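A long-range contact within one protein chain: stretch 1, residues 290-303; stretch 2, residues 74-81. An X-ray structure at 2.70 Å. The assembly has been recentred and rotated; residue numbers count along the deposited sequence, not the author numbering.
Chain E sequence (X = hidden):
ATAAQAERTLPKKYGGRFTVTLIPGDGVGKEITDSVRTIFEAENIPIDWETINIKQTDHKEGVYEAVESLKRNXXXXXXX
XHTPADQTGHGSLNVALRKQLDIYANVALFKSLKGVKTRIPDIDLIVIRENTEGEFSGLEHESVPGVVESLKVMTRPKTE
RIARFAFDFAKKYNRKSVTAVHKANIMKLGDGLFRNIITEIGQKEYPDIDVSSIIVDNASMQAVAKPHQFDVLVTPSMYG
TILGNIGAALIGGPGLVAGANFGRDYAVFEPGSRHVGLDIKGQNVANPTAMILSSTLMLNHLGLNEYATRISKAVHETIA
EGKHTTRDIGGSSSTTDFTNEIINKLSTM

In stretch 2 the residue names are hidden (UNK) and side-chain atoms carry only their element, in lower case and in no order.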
ATOM      1  N   ALA E 290      13.010  33.813 -19.665  1.00 25.14           N
ATOM      2  CA  ALA E 290      12.612  32.417 -19.593  1.00 24.61           C
ATOM      3  C   ALA E 290      12.210  32.070 -18.184  1.00 23.08           C
ATOM      4  O   ALA E 290      11.188  31.457 -17.971  1.00 27.40           O
ATOM      5  CB  ALA E 290      13.733  31.491 -20.085  1.00 19.89           C
ATOM      6  N   MET E 291      13.020  32.469 -17.220  1.00 22.02           N
ATOM      7  CA  MET E 291      12.683  32.287 -15.809  1.00 26.76           C
ATOM      8  C   MET E 291      11.381  33.019 -15.417  1.00 29.44           C
ATOM      9  O   MET E 291      10.531  32.449 -14.765  1.00 24.75           O
ATOM     10  CB  MET E 291      13.838  32.734 -14.914  1.00 15.97           C
ATOM     11  CG  MET E 291      13.679  32.328 -13.510  1.00 33.12           C
ATOM     12  SD  MET E 291      13.546  30.553 -13.372  1.00 30.36           S
ATOM     13  CE  MET E 291      15.214  30.054 -13.744  1.00 47.38           C
ATOM     14  N   ILE E 292      11.220  34.263 -15.843  1.00 27.48           N
ATOM     15  CA  ILE E 292      10.031  35.007 -15.515  1.00 29.17           C
ATOM     16  C   ILE E 292       8.768  34.374 -16.118  1.00 34.71           C
ATOM     17  O   ILE E 292       7.750  34.219 -15.436  1.00 30.55           O
ATOM     18  CB  ILE E 292      10.149  36.475 -15.980  1.00 34.24           C
ATOM     19  CG1 ILE E 292      11.413  37.124 -15.392  1.00 38.72           C
ATOM     20  CG2 ILE E 292       8.898  37.266 -15.569  1.00 25.27           C
ATOM     21  CD1 ILE E 292      11.710  38.542 -15.908  1.00 22.21           C
ATOM     22  N   LEU E 293       8.830  34.035 -17.401  1.00 26.41           N
ATOM     23  CA  LEU E 293       7.710  33.405 -18.072  1.00 34.67           C
ATOM     24  C   LEU E 293       7.375  32.033 -17.465  1.00 35.45           C
ATOM     25  O   LEU E 293       6.211  31.647 -17.362  1.00 29.29           O
ATOM     26  CB  LEU E 293       7.991  33.278 -19.569  1.00 32.31           C
ATOM     27  CG  LEU E 293       8.029  34.628 -20.279  1.00 34.91           C
ATOM     28  CD1 LEU E 293       8.196  34.462 -21.775  1.00 22.21           C
ATOM     29  CD2 LEU E 293       6.766  35.399 -19.964  1.00 19.74           C
ATOM     30  N   SER E 294       8.399  31.292 -17.073  1.00 28.34           N
ATOM     31  CA  SER E 294       8.176  30.029 -16.407  1.00 32.55           C
ATOM     32  C   SER E 294       7.487  30.329 -15.093  1.00 28.46           C
ATOM     33  O   SER E 294       6.607  29.602 -14.672  1.00 23.93           O
ATOM     34  CB  SER E 294       9.508  29.318 -16.153  1.00 29.31           C
ATOM     35  OG  SER E 294      10.070  28.885 -17.375  1.00 26.28           O
ATOM     36  N   SER E 295       7.903  31.425 -14.481  1.00 21.25           N
ATOM     37  CA  SER E 295       7.324  31.921 -13.248  1.00 26.03           C
ATOM     38  C   SER E 295       5.830  32.120 -13.388  1.00 31.46           C
ATOM     39  O   SER E 295       5.083  31.902 -12.432  1.00 29.74           O
ATOM     40  CB  SER E 295       7.952  33.276 -12.897  1.00 23.50           C
ATOM     41  OG  SER E 295       7.840  33.539 -11.536  1.00 39.15           O
ATOM     42  N   THR E 296       5.393  32.574 -14.563  1.00 24.42           N
ATOM     43  CA  THR E 296       3.986  32.844 -14.756  1.00 27.76           C
ATOM     44  C   THR E 296       3.211  31.562 -15.019  1.00 33.88           C
ATOM     45  O   THR E 296       2.064  31.454 -14.606  1.00 35.16           O
ATOM     46  CB  THR E 296       3.721  33.916 -15.830  1.00 34.33           C
ATOM     47  OG1 THR E 296       3.903  33.363 -17.131  1.00 28.62           O
ATOM     48  CG2 THR E 296       4.646  35.083 -15.630  1.00 29.58           C
ATOM     49  N   LEU E 297       3.834  30.585 -15.681  1.00 33.95           N
ATOM     50  CA  LEU E 297       3.239  29.249 -15.792  1.00 22.43           C
ATOM     51  C   LEU E 297       2.929  28.715 -14.404  1.00 22.65           C
ATOM     52  O   LEU E 297       1.883  28.125 -14.178  1.00 35.85           O
ATOM     53  CB  LEU E 297       4.169  28.283 -16.510  1.00 22.00           C
ATOM     54  CG  LEU E 297       4.337  28.504 -18.011  1.00 29.99           C
ATOM     55  CD1 LEU E 297       5.211  27.420 -18.648  1.00 22.51           C
ATOM     56  CD2 LEU E 297       2.986  28.513 -18.666  1.00 27.30           C
ATOM     57  N   MET E 298       3.845  28.930 -13.477  1.00 17.96           N
ATOM     58  CA  MET E 298       3.657  28.531 -12.088  1.00 25.98           C
ATOM     59  C   MET E 298       2.480  29.270 -11.442  1.00 33.12           C
ATOM     60  O   MET E 298       1.678  28.671 -10.742  1.00 31.99           O
ATOM     61  CB  MET E 298       4.939  28.729 -11.277  1.00 16.91           C
ATOM     62  CG  MET E 298       4.822  28.228  -9.881  1.00 15.41           C
ATOM     63  SD  MET E 298       6.179  28.754  -8.849  1.00 36.79           S
ATOM     64  CE  MET E 298       5.894  30.536  -8.825  1.00 30.70           C
ATOM     65  N   LEU E 299       2.373  30.571 -11.685  1.00 37.38           N
ATOM     66  CA  LEU E 299       1.264  31.351 -11.155  1.00 31.72           C
ATOM     67  C   LEU E 299      -0.081  30.794 -11.650  1.00 32.71           C
ATOM     68  O   LEU E 299      -0.990  30.560 -10.850  1.00 27.11           O
ATOM     69  CB  LEU E 299       1.421  32.827 -11.534  1.00 28.86           C
ATOM     70  CG  LEU E 299       2.547  33.584 -10.813  1.00 38.57           C
ATOM     71  CD1 LEU E 299       2.710  34.967 -11.388  1.00 32.65           C
ATOM     72  CD2 LEU E 299       2.336  33.657  -9.305  1.00 23.52           C
ATOM     73  N   ASN E 300      -0.195  30.585 -12.958  1.00 21.24           N
ATOM     74  CA  ASN E 300      -1.364  29.947 -13.553  1.00 33.84           C
ATOM     75  C   ASN E 300      -1.745  28.668 -12.814  1.00 37.55           C
ATOM     76  O   ASN E 300      -2.892  28.462 -12.442  1.00 39.60           O
ATOM     77  CB  ASN E 300      -1.103  29.596 -15.021  1.00 29.31           C
ATOM     78  CG  ASN E 300      -1.184  30.812 -15.948  1.00 45.12           C
ATOM     79  OD1 ASN E 300      -1.705  31.870 -15.580  1.00 41.06           O
ATOM     80  ND2 ASN E 300      -0.679  30.654 -17.164  1.00 38.96           N
ATOM     81  N   HIS E 301      -0.760  27.814 -12.602  1.00 27.46           N
ATOM     82  CA  HIS E 301      -0.966  26.548 -11.946  1.00 25.67           C
ATOM     83  C   HIS E 301      -1.442  26.691 -10.495  1.00 34.63           C
ATOM     84  O   HIS E 301      -2.234  25.891 -10.000  1.00 30.04           O
ATOM     85  CB  HIS E 301       0.340  25.775 -11.961  1.00 18.88           C
ATOM     86  CG  HIS E 301       0.172  24.312 -11.732  1.00 27.74           C
ATOM     87  ND1 HIS E 301       0.462  23.713 -10.527  1.00 19.61           N
ATOM     88  CD2 HIS E 301      -0.244  23.318 -12.562  1.00 22.35           C
ATOM     89  CE1 HIS E 301       0.223  22.415 -10.610  1.00 23.22           C
ATOM     90  NE2 HIS E 301      -0.191  22.147 -11.840  1.00 29.86           N
ATOM     91  N   LEU E 302      -0.932  27.698  -9.797  1.00 37.20           N
ATOM     92  CA  LEU E 302      -1.320  27.920  -8.413  1.00 25.99           C
ATOM     93  C   LEU E 302      -2.707  28.537  -8.295  1.00 31.12           C
ATOM     94  O   LEU E 302      -3.216  28.701  -7.193  1.00 36.66           O
ATOM     95  CB  LEU E 302      -0.311  28.825  -7.751  1.00 23.84           C
ATOM     96  CG  LEU E 302       0.987  28.121  -7.440  1.00 30.43           C
ATOM     97  CD1 LEU E 302       1.994  29.125  -6.922  1.00 31.23           C
ATOM     98  CD2 LEU E 302       0.722  27.057  -6.404  1.00 30.59           C
ATOM     99  N   GLY E 303      -3.303  28.894  -9.435  1.00 30.57           N
ATOM    100  CA  GLY E 303      -4.600  29.546  -9.478  1.00 31.90           C
ATOM    101  C   GLY E 303      -4.586  31.057  -9.324  1.00 52.92           C
ATOM    102  O   GLY E 303      -5.645  31.697  -9.338  1.00 51.96           O
ATOM    103  N   UNK E  74       5.122  20.629  -2.923  1.00 20.24           N
ATOM    104  CA  UNK E  74       4.515  20.157  -4.182  1.00 18.25           C
ATOM    105  C   UNK E  74       4.795  21.004  -5.419  1.00 16.54           C
ATOM    106  O   UNK E  74       4.642  20.531  -6.525  1.00 24.07           O
ATOM    107  c   UNK E  74       2.369  16.997  -1.729  1.00 26.72           C
ATOM    108  c   UNK E  74       2.524  19.229  -2.795  1.00 19.25           C
ATOM    109  c   UNK E  74       3.135  17.877  -2.691  1.00 25.51           C
ATOM    110  n   UNK E  74       2.408  17.573  -0.356  1.00 45.38           N
ATOM    111  c   UNK E  74       2.988  19.961  -4.051  1.00 23.96           C
ATOM    112  N   UNK E  75       5.158  22.262  -5.228  1.00 20.64           N
ATOM    113  CA  UNK E  75       5.415  23.189  -6.324  1.00 22.70           C
ATOM    114  C   UNK E  75       6.811  23.785  -6.189  1.00 23.33           C
ATOM    115  O   UNK E  75       7.255  24.145  -5.093  1.00 24.62           O
ATOM    116  c   UNK E  75       4.548  25.177  -7.569  1.00 21.56           C
ATOM    117  c   UNK E  75       4.371  24.326  -6.339  1.00 20.18           C
ATOM    118  c   UNK E  75       2.988  23.724  -6.437  1.00 38.19           C
ATOM    119  c   UNK E  75       2.796  22.880  -7.708  1.00 29.54           C
ATOM    120  N   UNK E  76       7.507  23.914  -7.306  1.00 17.58           N
ATOM    121  CA  UNK E  76       8.854  24.460  -7.259  1.00 18.43           C
ATOM    122  C   UNK E  76       9.236  25.344  -8.424  1.00 18.51           C
ATOM    123  O   UNK E  76       8.714  25.213  -9.525  1.00 18.14           O
ATOM    124  N   UNK E  77      10.159  26.259  -8.164  1.00 22.42           N
ATOM    125  CA  UNK E  77      10.721  27.112  -9.204  1.00 21.55           C
ATOM    126  C   UNK E  77      12.209  26.858  -9.166  1.00 19.25           C
ATOM    127  O   UNK E  77      12.842  26.954  -8.120  1.00 21.59           O
ATOM    128  c   UNK E  77      10.157  29.491 -10.156  1.00 30.81           C
ATOM    129  c   UNK E  77      10.424  28.595  -8.941  1.00 22.58           C
ATOM    130  c   UNK E  77      10.755  28.932 -11.379  1.00 31.02           C
ATOM    131  c   UNK E  77      10.739  30.850  -9.939  1.00 25.62           C
ATOM    132  N   UNK E  78      12.763  26.538 -10.314  1.00 16.74           N
ATOM    133  CA  UNK E  78      14.121  26.076 -10.371  1.00 25.02           C
ATOM    134  C   UNK E  78      14.930  26.862 -11.400  1.00 27.60           C
ATOM    135  O   UNK E  78      14.482  27.052 -12.517  1.00 29.85           O
ATOM    136  c   UNK E  78      14.108  24.575 -10.670  1.00 23.81           C
ATOM    137  c   UNK E  78      16.059  21.776 -12.227  1.00 61.48           C
ATOM    138  n   UNK E  78      17.349  22.419 -12.627  1.00 50.76           N
ATOM    139  c   UNK E  78      15.355  22.495 -11.057  1.00 39.46           C
ATOM    140  c   UNK E  78      15.371  23.997 -11.219  1.00 25.38           C
ATOM    141  N   UNK E  79      16.120  27.321 -11.002  1.00 26.79           N
ATOM    142  CA  UNK E  79      17.050  27.986 -11.909  1.00 40.23           C
ATOM    143  C   UNK E  79      17.948  27.023 -12.680  1.00 45.75           C
ATOM    144  O   UNK E  79      17.584  25.868 -12.913  1.00 65.41           O
ATOM    145  N   UNK E  80      19.127  27.479 -13.082  1.00 52.39           N
ATOM    146  CA  UNK E  80      20.005  26.629 -13.878  1.00 56.57           C
ATOM    147  C   UNK E  80      21.350  26.385 -13.227  1.00 52.43           C
ATOM    148  O   UNK E  80      21.833  27.223 -12.484  1.00 48.03           O
ATOM    149  c   UNK E  80      18.160  26.237 -16.023  1.00 64.11           C
ATOM    150  c   UNK E  80      19.162  27.368 -16.248  1.00 77.35           C
ATOM    151  c   UNK E  80      18.528  28.744 -16.130  1.00 74.37           C
ATOM    152  c   UNK E  80      20.284  27.256 -15.238  1.00 64.47           C
ATOM    153  N   UNK E  81      21.927  25.224 -13.515  1.00 55.43           N
ATOM    154  CA  UNK E  81      23.374  25.046 -13.509  1.00 44.98           C
ATOM    155  C   UNK E  81      23.833  24.925 -14.948  1.00 70.78           C
ATOM    156  O   UNK E  81      23.249  24.177 -15.743  1.00 74.39           O
ATOM    157  n   UNK E  81      24.282  24.428  -9.209  1.00 50.17           N
ATOM    158  c   UNK E  81      22.561  23.831 -10.517  1.00 66.49           C
ATOM    159  c   UNK E  81      21.231  23.478 -10.782  1.00 58.01           C
ATOM    160  c   UNK E  81      23.719  23.978 -11.328  1.00 59.46           C
ATOM    161  c   UNK E  81      23.782  23.798 -12.765  1.00 60.21           C
ATOM    162  c   UNK E  81      20.347  23.419  -9.735  1.00 68.34           C
ATOM    163  c   UNK E  81      24.735  24.344 -10.499  1.00 50.09           C
ATOM    164  c   UNK E  81      20.760  23.711  -8.419  1.00 71.77           C
ATOM    165  c   UNK E  81      22.947  24.119  -9.193  1.00 66.26           C
ATOM    166  c   UNK E  81      22.056  24.060  -8.133  1.00 66.54           C
TER

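Residues 290-302 of stretch 1 form a helix that packs against the strand of stretch 2, and the hidden residues can be identified in sequence from their atoms.

Position 74 carries four carbons in a row ending in a nitrogen, and no side-chain atom comes near the helix. An unbranched chain of this kind is lysine, Lys-74. Its positive phi, 78°, marks it as the first residue to leave a preceding helix.

Position 75 has four carbons, forked at the first, with one arm two carbons long. CA to CB points toward the helix, and the side chain meets Met-298, His-301 and Leu-302. The fork at CB identifies Ile-75. Its CG2 lies 3.8 Å from Met-298 CG, its CG1 4.0 Å from Leu-302 CD2, and its CD1 3.8 Å from His-301 ND1, approaching the ring obliquely.

Position 76 has no side-chain atoms and is therefore glycine. Its contact is through the backbone, with Gly-76 O 4.4 Å from Met-298 SD.

At position 77 there are again four carbons, but the fork comes at the second; its CA-to-CB bond points toward the helix, and the side chain meets Met-291, Ser-295 and Met-298. This is Leu-77: its CD2 is 3.8 Å from Met-291 SD, its CD1 4.3 Å from Ser-295 OG, and its CB 4.2 Å from Met-298 SD.

Position 78 carries four carbons in a row ending in a nitrogen, an unbranched amine chain that identifies Lys-78; its CA-to-CB bond points away from the helix. Its amine finds a hydrogen-bonding partner elsewhere in the structure, while its backbone O sits 3.3 Å from Met-291 CE.

Position 79 lacks a side chain and is Gly-79. Met-291 CE comes within 3.3 Å of Gly-79 CA, and an ideal CB built on Gly-79 would lie 3.9 Å from Met-291 CE.

Position 80 has four carbons forked at the second, one of them 4.3 Å from Met-291 CE; this is Leu-80, and the atom is its CD2. The residue is poorly ordered.

Position 81 has one carbon leading to fused five- and six-membered rings holding eight carbons and one nitrogen. Only tryptophan fits; Trp-81 is also poorly ordered and does not touch the helix.

Helix and strand run almost exactly antiparallel, at 178°, with their axes 9.4 Å apart at closest approach. No hydrogen bond joins them, so the contact rests on packing. Strand alternation turns Ile-75 and Leu-77 toward the helix and Lys-78 away from it, while Met-291, Met-298 and Leu-302 supply the apolar surface that receives them, burying 425 Å² in all.

Stretch 2, residues 74-81: KIGLKGLW
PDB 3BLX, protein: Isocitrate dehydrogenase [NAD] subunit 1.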